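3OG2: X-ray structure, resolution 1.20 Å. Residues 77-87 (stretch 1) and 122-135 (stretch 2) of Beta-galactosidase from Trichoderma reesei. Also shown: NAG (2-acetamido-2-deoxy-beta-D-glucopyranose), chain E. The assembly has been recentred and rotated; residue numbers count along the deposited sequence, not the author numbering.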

ATOM      1  N   VAL A  77      10.023  -2.057  -6.403  1.00  6.22           N
ATOM      2  CA  VAL A  77       9.990  -3.056  -7.485  1.00  7.02           C
ATOM      3  C   VAL A  77      10.340  -4.391  -6.861  1.00  6.52           C
ATOM      4  O   VAL A  77      11.273  -4.432  -6.020  1.00  7.47           O
ATOM      5  N   ASP A  78       9.613  -5.457  -7.200  1.00  7.15           N
ATOM      6  CA  ASP A  78       9.829  -6.776  -6.610  1.00  7.28           C
ATOM      7  C   ASP A  78      10.623  -7.640  -7.570  1.00  6.54           C
ATOM      8  O   ASP A  78      10.094  -8.147  -8.584  1.00  7.30           O
ATOM      9  N   TRP A  79      11.903  -7.842  -7.241  1.00  6.72           N
ATOM     10  CA  TRP A  79      12.826  -8.600  -8.099  1.00  6.56           C
ATOM     11  C   TRP A  79      12.267  -9.993  -8.378  1.00  6.41           C
ATOM     12  O   TRP A  79      12.386 -10.489  -9.517  1.00  7.28           O
ATOM     13  N   ALA A  80      11.689 -10.650  -7.390  1.00  6.88           N
ATOM     14  CA  ALA A  80      11.226 -12.040  -7.533  1.00  7.71           C
ATOM     15  C   ALA A  80      10.214 -12.172  -8.685  1.00  8.27           C
ATOM     16  O   ALA A  80      10.097 -13.260  -9.247  1.00 10.19           O
ATOM     17  N   LEU A  81       9.489 -11.085  -9.023  1.00  6.76           N
ATOM     18  CA  LEU A  81       8.540 -11.174 -10.169  1.00  7.40           C
ATOM     19  C   LEU A  81       9.198 -10.939 -11.511  1.00  7.68           C
ATOM     20  O   LEU A  81       8.597 -11.343 -12.517  1.00  8.85           O
ATOM     21  N   LEU A  82      10.369 -10.264 -11.500  1.00  7.37           N
ATOM     22  CA  LEU A  82      10.984  -9.858 -12.770  1.00  7.73           C
ATOM     23  C   LEU A  82      12.143 -10.714 -13.175  1.00  8.07           C
ATOM     24  O   LEU A  82      12.601 -10.601 -14.325  1.00 10.76           O
ATOM     25  N   GLU A  83      12.673 -11.559 -12.301  1.00  7.20           N
ATOM     26  CA  GLU A  83      13.765 -12.457 -12.689  1.00  7.40           C
ATOM     27  C   GLU A  83      13.515 -13.822 -12.062  1.00  7.67           C
ATOM     28  O   GLU A  83      14.354 -14.382 -11.354  1.00  9.54           O
ATOM     29  N   GLY A  84      12.300 -14.342 -12.342  1.00  8.40           N
ATOM     30  CA  GLY A  84      11.965 -15.662 -11.796  1.00  9.24           C
ATOM     31  C   GLY A  84      12.903 -16.744 -12.282  1.00  9.70           C
ATOM     32  O   GLY A  84      13.155 -17.707 -11.558  1.00  9.36           O
ATOM     33  N   LYS A  85      13.431 -16.634 -13.504  1.00 10.97           N
ATOM     34  CA  LYS A  85      14.491 -17.513 -13.978  1.00 12.74           C
ATOM     35  C   LYS A  85      15.824 -16.786 -13.937  1.00 11.23           C
ATOM     36  O   LYS A  85      15.895 -15.681 -14.520  1.00  9.94           O
ATOM     37  N   PRO A  86      16.804 -17.295 -13.246  1.00 11.15           N
ATOM     38  CA  PRO A  86      18.051 -16.567 -13.125  1.00 11.85           C
ATOM     39  C   PRO A  86      18.617 -16.261 -14.507  1.00 10.30           C
ATOM     40  O   PRO A  86      18.687 -17.162 -15.369  1.00 12.94           O
ATOM     41  N   GLY A  87      19.006 -15.011 -14.745  1.00 10.29           N
ATOM     42  CA  GLY A  87      19.565 -14.611 -16.012  1.00 11.85           C
ATOM     43  C   GLY A  87      18.538 -14.127 -17.005  1.00 11.02           C
ATOM     44  O   GLY A  87      18.920 -13.677 -18.104  1.00 15.83           O
ATOM     45  N   GLU A 122       6.789  -6.967   3.017  1.00  6.91           N
ATOM     46  CA  GLU A 122       5.842  -8.069   3.269  1.00  6.40           C
ATOM     47  C   GLU A 122       5.541  -8.885   2.001  1.00  6.83           C
ATOM     48  O   GLU A 122       4.474  -9.452   1.825  1.00  7.29           O
ATOM     49  N   VAL A 123       6.547  -8.963   1.113  1.00  6.70           N
ATOM     50  CA  VAL A 123       6.457  -9.786  -0.088  1.00  7.01           C
ATOM     51  C   VAL A 123       7.333 -11.034   0.112  1.00  6.10           C
ATOM     52  O   VAL A 123       8.280 -11.043   0.923  1.00  6.75           O
ATOM     53  N   SER A 124       7.020 -12.073  -0.673  1.00  6.28           N
ATOM     54  CA  SER A 124       7.777 -13.321  -0.583  1.00  6.89           C
ATOM     55  C   SER A 124       9.278 -13.027  -0.797  1.00  6.25           C
ATOM     56  O   SER A 124       9.656 -12.343  -1.753  1.00  7.60           O
ATOM     57  N   GLY A 125      10.103 -13.554   0.102  1.00  6.32           N
ATOM     58  CA  GLY A 125      11.569 -13.429   0.098  1.00  6.96           C
ATOM     59  C   GLY A 125      12.013 -12.006   0.387  1.00  6.80           C
ATOM     60  O   GLY A 125      13.221 -11.693   0.206  1.00  7.85           O
ATOM     61  N   GLY A 126      11.124 -11.081   0.775  1.00  6.43           N
ATOM     62  CA  GLY A 126      11.473  -9.688   0.838  1.00  6.42           C
ATOM     63  C   GLY A 126      11.940  -9.147  -0.530  1.00  6.29           C
ATOM     64  O   GLY A 126      12.643  -8.118  -0.553  1.00  7.17           O
ATOM     65  N   GLY A 127      11.501  -9.771  -1.599  1.00  6.69           N
ATOM     66  CA  GLY A 127      11.869  -9.372  -2.960  1.00  7.37           C
ATOM     67  C   GLY A 127      12.878 -10.329  -3.559  1.00  7.38           C
ATOM     68  O   GLY A 127      13.034 -10.385  -4.794  1.00  8.34           O
ATOM     69  N   PHE A 128      13.606 -11.095  -2.743  1.00  6.85           N
ATOM     70  CA  PHE A 128      14.618 -11.984  -3.286  1.00  6.85           C
ATOM     71  C   PHE A 128      13.959 -13.175  -3.998  1.00  6.80           C
ATOM     72  O   PHE A 128      13.151 -13.868  -3.362  1.00  8.37           O
ATOM     73  N   PRO A 129      14.331 -13.467  -5.233  1.00  6.90           N
ATOM     74  CA  PRO A 129      13.829 -14.684  -5.881  1.00  7.40           C
ATOM     75  C   PRO A 129      14.272 -15.931  -5.094  1.00  7.29           C
ATOM     76  O   PRO A 129      15.356 -16.003  -4.476  1.00  7.85           O
ATOM     77  N   GLY A 130      13.444 -16.982  -5.128  1.00  7.62           N
ATOM     78  CA  GLY A 130      13.731 -18.183  -4.339  1.00  7.79           C
ATOM     79  C   GLY A 130      15.037 -18.875  -4.749  1.00  6.81           C
ATOM     80  O   GLY A 130      15.583 -19.640  -3.939  1.00  8.07           O
ATOM     81  N   TRP A 131      15.520 -18.623  -5.988  1.00  7.14           N
ATOM     82  CA  TRP A 131      16.815 -19.215  -6.329  1.00  8.02           C
ATOM     83  C   TRP A 131      17.980 -18.635  -5.543  1.00  7.95           C
ATOM     84  O   TRP A 131      19.057 -19.256  -5.579  1.00  9.30           O
ATOM     85  N   LEU A 132      17.786 -17.556  -4.776  1.00  7.78           N
ATOM     86  CA  LEU A 132      18.865 -17.152  -3.858  1.00  8.65           C
ATOM     87  C   LEU A 132      19.030 -18.141  -2.729  1.00  8.32           C
ATOM     88  O   LEU A 132      20.037 -18.105  -2.022  1.00  9.80           O
ATOM     89  N   GLN A 133      18.066 -19.080  -2.490  1.00  8.32           N
ATOM     90  CA  GLN A 133      18.350 -20.127  -1.538  1.00  8.82           C
ATOM     91  C   GLN A 133      19.518 -21.013  -1.986  1.00  9.74           C
ATOM     92  O   GLN A 133      20.105 -21.660  -1.121  1.00 12.25           O
ATOM     93  N   ARG A 134      19.864 -20.989  -3.270  1.00  8.69           N
ATOM     94  CA  ARG A 134      20.961 -21.780  -3.761  1.00  8.89           C
ATOM     95  C   ARG A 134      22.273 -20.987  -3.806  1.00  9.91           C
ATOM     96  O   ARG A 134      23.284 -21.461  -4.323  1.00 13.10           O
ATOM     97  N   VAL A 135      22.291 -19.767  -3.276  1.00 10.93           N
ATOM     98  CA  VAL A 135      23.530 -18.969  -3.178  1.00 12.54           C
ATOM     99  C   VAL A 135      24.098 -19.166  -1.804  1.00 12.15           C
ATOM    100  O   VAL A 135      23.447 -18.870  -0.809  1.00 15.29           O
TER

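Proline and tryptophan often pair in protein interiors, because a flat, electron-rich indole face accepts the polarized C-H groups of a pyrrolidine ring. The contact between residues 77-87 and 122-135 of this beta-galactosidase uses the motif twice, with the roles exchanged between the stretches.

Along the second stretch, V123 (chi1 m) points toward the first, its CG2 lying 3.9 Å from OD2 of D78. Of the three glycines at 125-127, only G127 reaches the first stretch, and it does so through backbone atoms. At G127, CA sits 3.3 Å from OD1 of D78, and a CB there would be jammed against the preceding carbonyl. The G127 carbonyl O accepts a weak hydrogen bond from A80 N (2.9 Å), the same amide that D78 (chi1 t) caps, its OD1 accepting a weak hydrogen bond from A80 N at 3.2 Å.

F128 (chi1 m) starts away from the partner, yet its CD1 reaches within 3.6 Å of CZ3 of W79; the two rings meet rim to rim, nearly perpendicular. P129 then covers W79 (chi1 t), its CG 3.5 Å from the centroid of the five-membered ring and almost on the ring normal.

W131 (chi1 p), buried and pointing toward the first stretch, mirrors this arrangement: CG of P86 lies 3.6 Å from the centroid of its five-membered ring, again over the face. Its polar edge is satisfied as well, NE1 donating to the carbonyl O of E83 at 2.8 Å. The side chain of E83 (chi1 t) serves the other indole, OE1 accepting from W79 NE1 at 2.8 Å, while CZ2 of W79 approaches CH2 of W131 at 3.7 Å.

L132 (m, t) swings its end inward, placing CD1 3.9 Å from CH2 of W79. Finally, R134 (chi1 m) brings NH2 within 4.2 Å of CG of P86 and donates from NE to O7 of the NAG sugar at 3.0 Å.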

ATOM      1  CB  VAL A  77      10.969  -2.723  -8.615  1.00  7.98           C
ATOM      2  CG1 VAL A  77      10.821  -3.764  -9.722  1.00  8.13           C
ATOM      3  CG2 VAL A  77      10.784  -1.306  -9.121  1.00  8.51           C
ATOM      4  CB  ASP A  78       8.443  -7.374  -6.297  1.00  7.51           C
ATOM      5  CG  ASP A  78       8.523  -8.695  -5.610  1.00  7.13           C
ATOM      6  OD1 ASP A  78       9.598  -9.287  -5.403  1.00  8.93           O
ATOM      7  OD2 ASP A  78       7.407  -9.217  -5.216  1.00  9.31           O
ATOM      8  CB  TRP A  79      14.173  -8.642  -7.337  1.00  7.46           C
ATOM      9  CG  TRP A  79      15.266  -9.451  -7.946  1.00  6.49           C
ATOM     10  CD1 TRP A  79      15.388 -10.003  -9.222  1.00  6.98           C
ATOM     11  CD2 TRP A  79      16.474  -9.818  -7.253  1.00  6.72           C
ATOM     12  NE1 TRP A  79      16.578 -10.669  -9.328  1.00  7.06           N
ATOM     13  CE2 TRP A  79      17.267 -10.576  -8.140  1.00  7.24           C
ATOM     14  CE3 TRP A  79      16.950  -9.577  -5.969  1.00  6.77           C
ATOM     15  CZ2 TRP A  79      18.504 -11.089  -7.781  1.00  7.73           C
ATOM     16  CZ3 TRP A  79      18.173 -10.077  -5.597  1.00  7.58           C
ATOM     17  CH2 TRP A  79      18.935 -10.831  -6.507  1.00  8.59           C
ATOM     18  CB  ALA A  80      10.576 -12.521  -6.237  1.00  9.04           C
ATOM     19  CB  LEU A  81       7.418 -10.137  -9.944  1.00  8.36           C
ATOM     20  CG  LEU A  81       6.493 -10.486  -8.741  1.00  8.45           C
ATOM     21  CD1 LEU A  81       5.582  -9.284  -8.480  1.00 10.74           C
ATOM     22  CD2 LEU A  81       5.698 -11.733  -9.037  1.00 11.29           C
ATOM     23  CB  LEU A  82      11.471  -8.401 -12.632  1.00  7.60           C
ATOM     24  CG  LEU A  82      10.388  -7.428 -12.177  1.00  7.94           C
ATOM     25  CD1 LEU A  82      10.905  -5.997 -12.338  1.00  8.72           C
ATOM     26  CD2 LEU A  82       9.088  -7.579 -12.965  1.00  9.52           C
ATOM     27  CB  GLU A  83      15.149 -11.876 -12.339  1.00  8.48           C
ATOM     28  CG  GLU A  83      16.248 -12.549 -13.167  1.00  8.29           C
ATOM     29  CD  GLU A  83      17.651 -12.179 -12.744  1.00  8.69           C
ATOM     30  OE1 GLU A  83      17.839 -11.541 -11.723  1.00  9.27           O
ATOM     31  OE2 GLU A  83      18.601 -12.571 -13.473  1.00 10.50           O
ATOM     32  CB  LYS A  85      14.240 -17.958 -15.422  1.00 17.51           C
ATOM     33  CG  LYS A  85      15.327 -18.882 -15.873  1.00 21.12           C
ATOM     34  CD  LYS A  85      15.028 -20.067 -16.627  1.00 26.16           C
ATOM     35  CE  LYS A  85      16.279 -20.855 -17.110  1.00 26.46           C
ATOM     36  NZ  LYS A  85      15.990 -21.338 -18.493  1.00 43.17           N
ATOM     37  CB  PRO A  86      18.991 -17.498 -12.376  1.00 15.02           C
ATOM     38  CG  PRO A  86      18.146 -18.636 -11.913  1.00 17.93           C
ATOM     39  CD  PRO A  86      16.805 -18.572 -12.547  1.00 13.66           C
ATOM     40  CB  GLU A 122       4.550  -7.566   3.924  1.00  7.54           C
ATOM     41  CG  GLU A 122       4.811  -7.122   5.390  1.00  8.24           C
ATOM     42  CD  GLU A 122       5.506  -5.775   5.489  1.00  7.91           C
ATOM     43  OE1 GLU A 122       4.944  -4.754   4.983  1.00 10.12           O
ATOM     44  OE2 GLU A 122       6.585  -5.693   6.138  1.00 10.35           O
ATOM     45  CB  VAL A 123       6.864  -9.094  -1.399  1.00  6.98           C
ATOM     46  CG1 VAL A 123       5.985  -7.844  -1.605  1.00  8.02           C
ATOM     47  CG2 VAL A 123       8.351  -8.765  -1.505  1.00  8.64           C
ATOM     48  CB  SER A 124       7.280 -14.283  -1.665  1.00  7.62           C
ATOM     49  OG  SER A 124       7.956 -15.531  -1.491  1.00  7.99           O
ATOM     50  CB  PHE A 128      15.485 -12.546  -2.136  1.00  8.41           C
ATOM     51  CG  PHE A 128      16.476 -11.547  -1.554  1.00  7.79           C
ATOM     52  CD1 PHE A 128      16.935 -10.452  -2.271  1.00  9.29           C
ATOM     53  CD2 PHE A 128      16.945 -11.792  -0.252  1.00  8.14           C
ATOM     54  CE1 PHE A 128      17.905  -9.591  -1.711  1.00  8.42           C
ATOM     55  CE2 PHE A 128      17.927 -10.937   0.256  1.00  7.82           C
ATOM     56  CZ  PHE A 128      18.427  -9.872  -0.469  1.00  8.53           C
ATOM     57  CB  PRO A 129      14.511 -14.704  -7.243  1.00  7.40           C
ATOM     58  CG  PRO A 129      14.876 -13.250  -7.477  1.00  9.97           C
ATOM     59  CD  PRO A 129      15.233 -12.712  -6.110  1.00  8.60           C
ATOM     60  CB  TRP A 131      17.011 -19.133  -7.828  1.00  8.72           C
ATOM     61  CG  TRP A 131      16.745 -17.861  -8.558  1.00  7.74           C
ATOM     62  CD1 TRP A 131      15.614 -17.529  -9.204  1.00  7.85           C
ATOM     63  CD2 TRP A 131      17.671 -16.787  -8.745  1.00  9.13           C
ATOM     64  NE1 TRP A 131      15.719 -16.306  -9.786  1.00  9.22           N
ATOM     65  CE2 TRP A 131      16.975 -15.820  -9.532  1.00  9.29           C
ATOM     66  CE3 TRP A 131      19.000 -16.527  -8.360  1.00 10.76           C
ATOM     67  CZ2 TRP A 131      17.537 -14.604  -9.937  1.00 11.26           C
ATOM     68  CZ3 TRP A 131      19.531 -15.304  -8.779  1.00 13.04           C
ATOM     69  CH2 TRP A 131      18.812 -14.371  -9.553  1.00 12.18           C
ATOM     70  CB  LEU A 132      18.601 -15.748  -3.318  1.00 11.06           C
ATOM     71  CG  LEU A 132      18.944 -14.603  -4.282  1.00 14.90           C
ATOM     72  CD1 LEU A 132      18.853 -13.281  -3.497  1.00 13.28           C
ATOM     73  CD2 LEU A 132      20.224 -14.627  -5.068  1.00 19.16           C
ATOM     74  CB  GLN A 133      17.112 -21.021  -1.306  1.00  9.18           C
ATOM     75  CG  GLN A 133      15.902 -20.238  -0.810  1.00  8.68           C
ATOM     76  CD  GLN A 133      14.941 -21.061   0.004  1.00  8.65           C
ATOM     77  OE1 GLN A 133      14.932 -22.316  -0.094  1.00 10.73           O
ATOM     78  NE2 GLN A 133      14.072 -20.431   0.819  1.00  8.44           N
ATOM     79  CB  ARG A 134      20.644 -22.276  -5.174  1.00  9.19           C
ATOM     80  CG  ARG A 134      19.361 -23.124  -5.158  1.00  9.72           C
ATOM     81  CD  ARG A 134      19.251 -23.939  -6.438  1.00  9.67           C
ATOM     82  NE  ARG A 134      19.350 -23.205  -7.706  1.00 10.12           N
ATOM     83  CZ  ARG A 134      18.296 -22.705  -8.370  1.00  8.37           C
ATOM     84  NH1 ARG A 134      17.053 -22.850  -7.880  1.00  9.27           N
ATOM     85  NH2 ARG A 134      18.441 -22.078  -9.538  1.00  8.89           N
ATOM     86  CB  VAL A 135      23.174 -17.495  -3.453  1.00 15.43           C
ATOM     87  CG1 VAL A 135      24.389 -16.614  -3.175  1.00 20.23           C
ATOM     88  CG2 VAL A 135      22.728 -17.328  -4.895  1.00 17.97           C
TER
HETATM   89  C1  NAG E1044      25.687 -24.393  -6.154  1.00 25.52           C
HETATM   90  C2  NAG E1044      24.963 -24.281  -7.508  1.00 32.95           C
HETATM   91  C3  NAG E1044      25.885 -24.390  -8.711  1.00 35.17           C
HETATM   92  C4  NAG E1044      27.121 -23.478  -8.595  1.00 35.27           C
HETATM   93  C5  NAG E1044      27.702 -23.651  -7.182  1.00 30.94           C
HETATM   94  C6  NAG E1044      28.943 -22.767  -7.011  1.00 32.81           C
HETATM   95  C7  NAG E1044      22.608 -24.789  -8.005  1.00 49.21           C
HETATM   96  C8  NAG E1044      21.745 -25.938  -8.495  1.00 40.17           C
HETATM   97  N2  NAG E1044      23.844 -25.165  -7.662  1.00 43.14           N
HETATM   98  O3  NAG E1044      25.214 -24.110  -9.933  1.00 55.30           O
HETATM   99  O4  NAG E1044      28.073 -23.879  -9.589  1.00 50.19           O
HETATM  100  O5  NAG E1044      26.686 -23.357  -6.195  1.00 23.96           O
HETATM  101  O6  NAG E1044      29.791 -23.160  -5.956  1.00 36.62           O
HETATM  102  O7  NAG E1044      22.238 -23.639  -8.296  1.00 33.16           O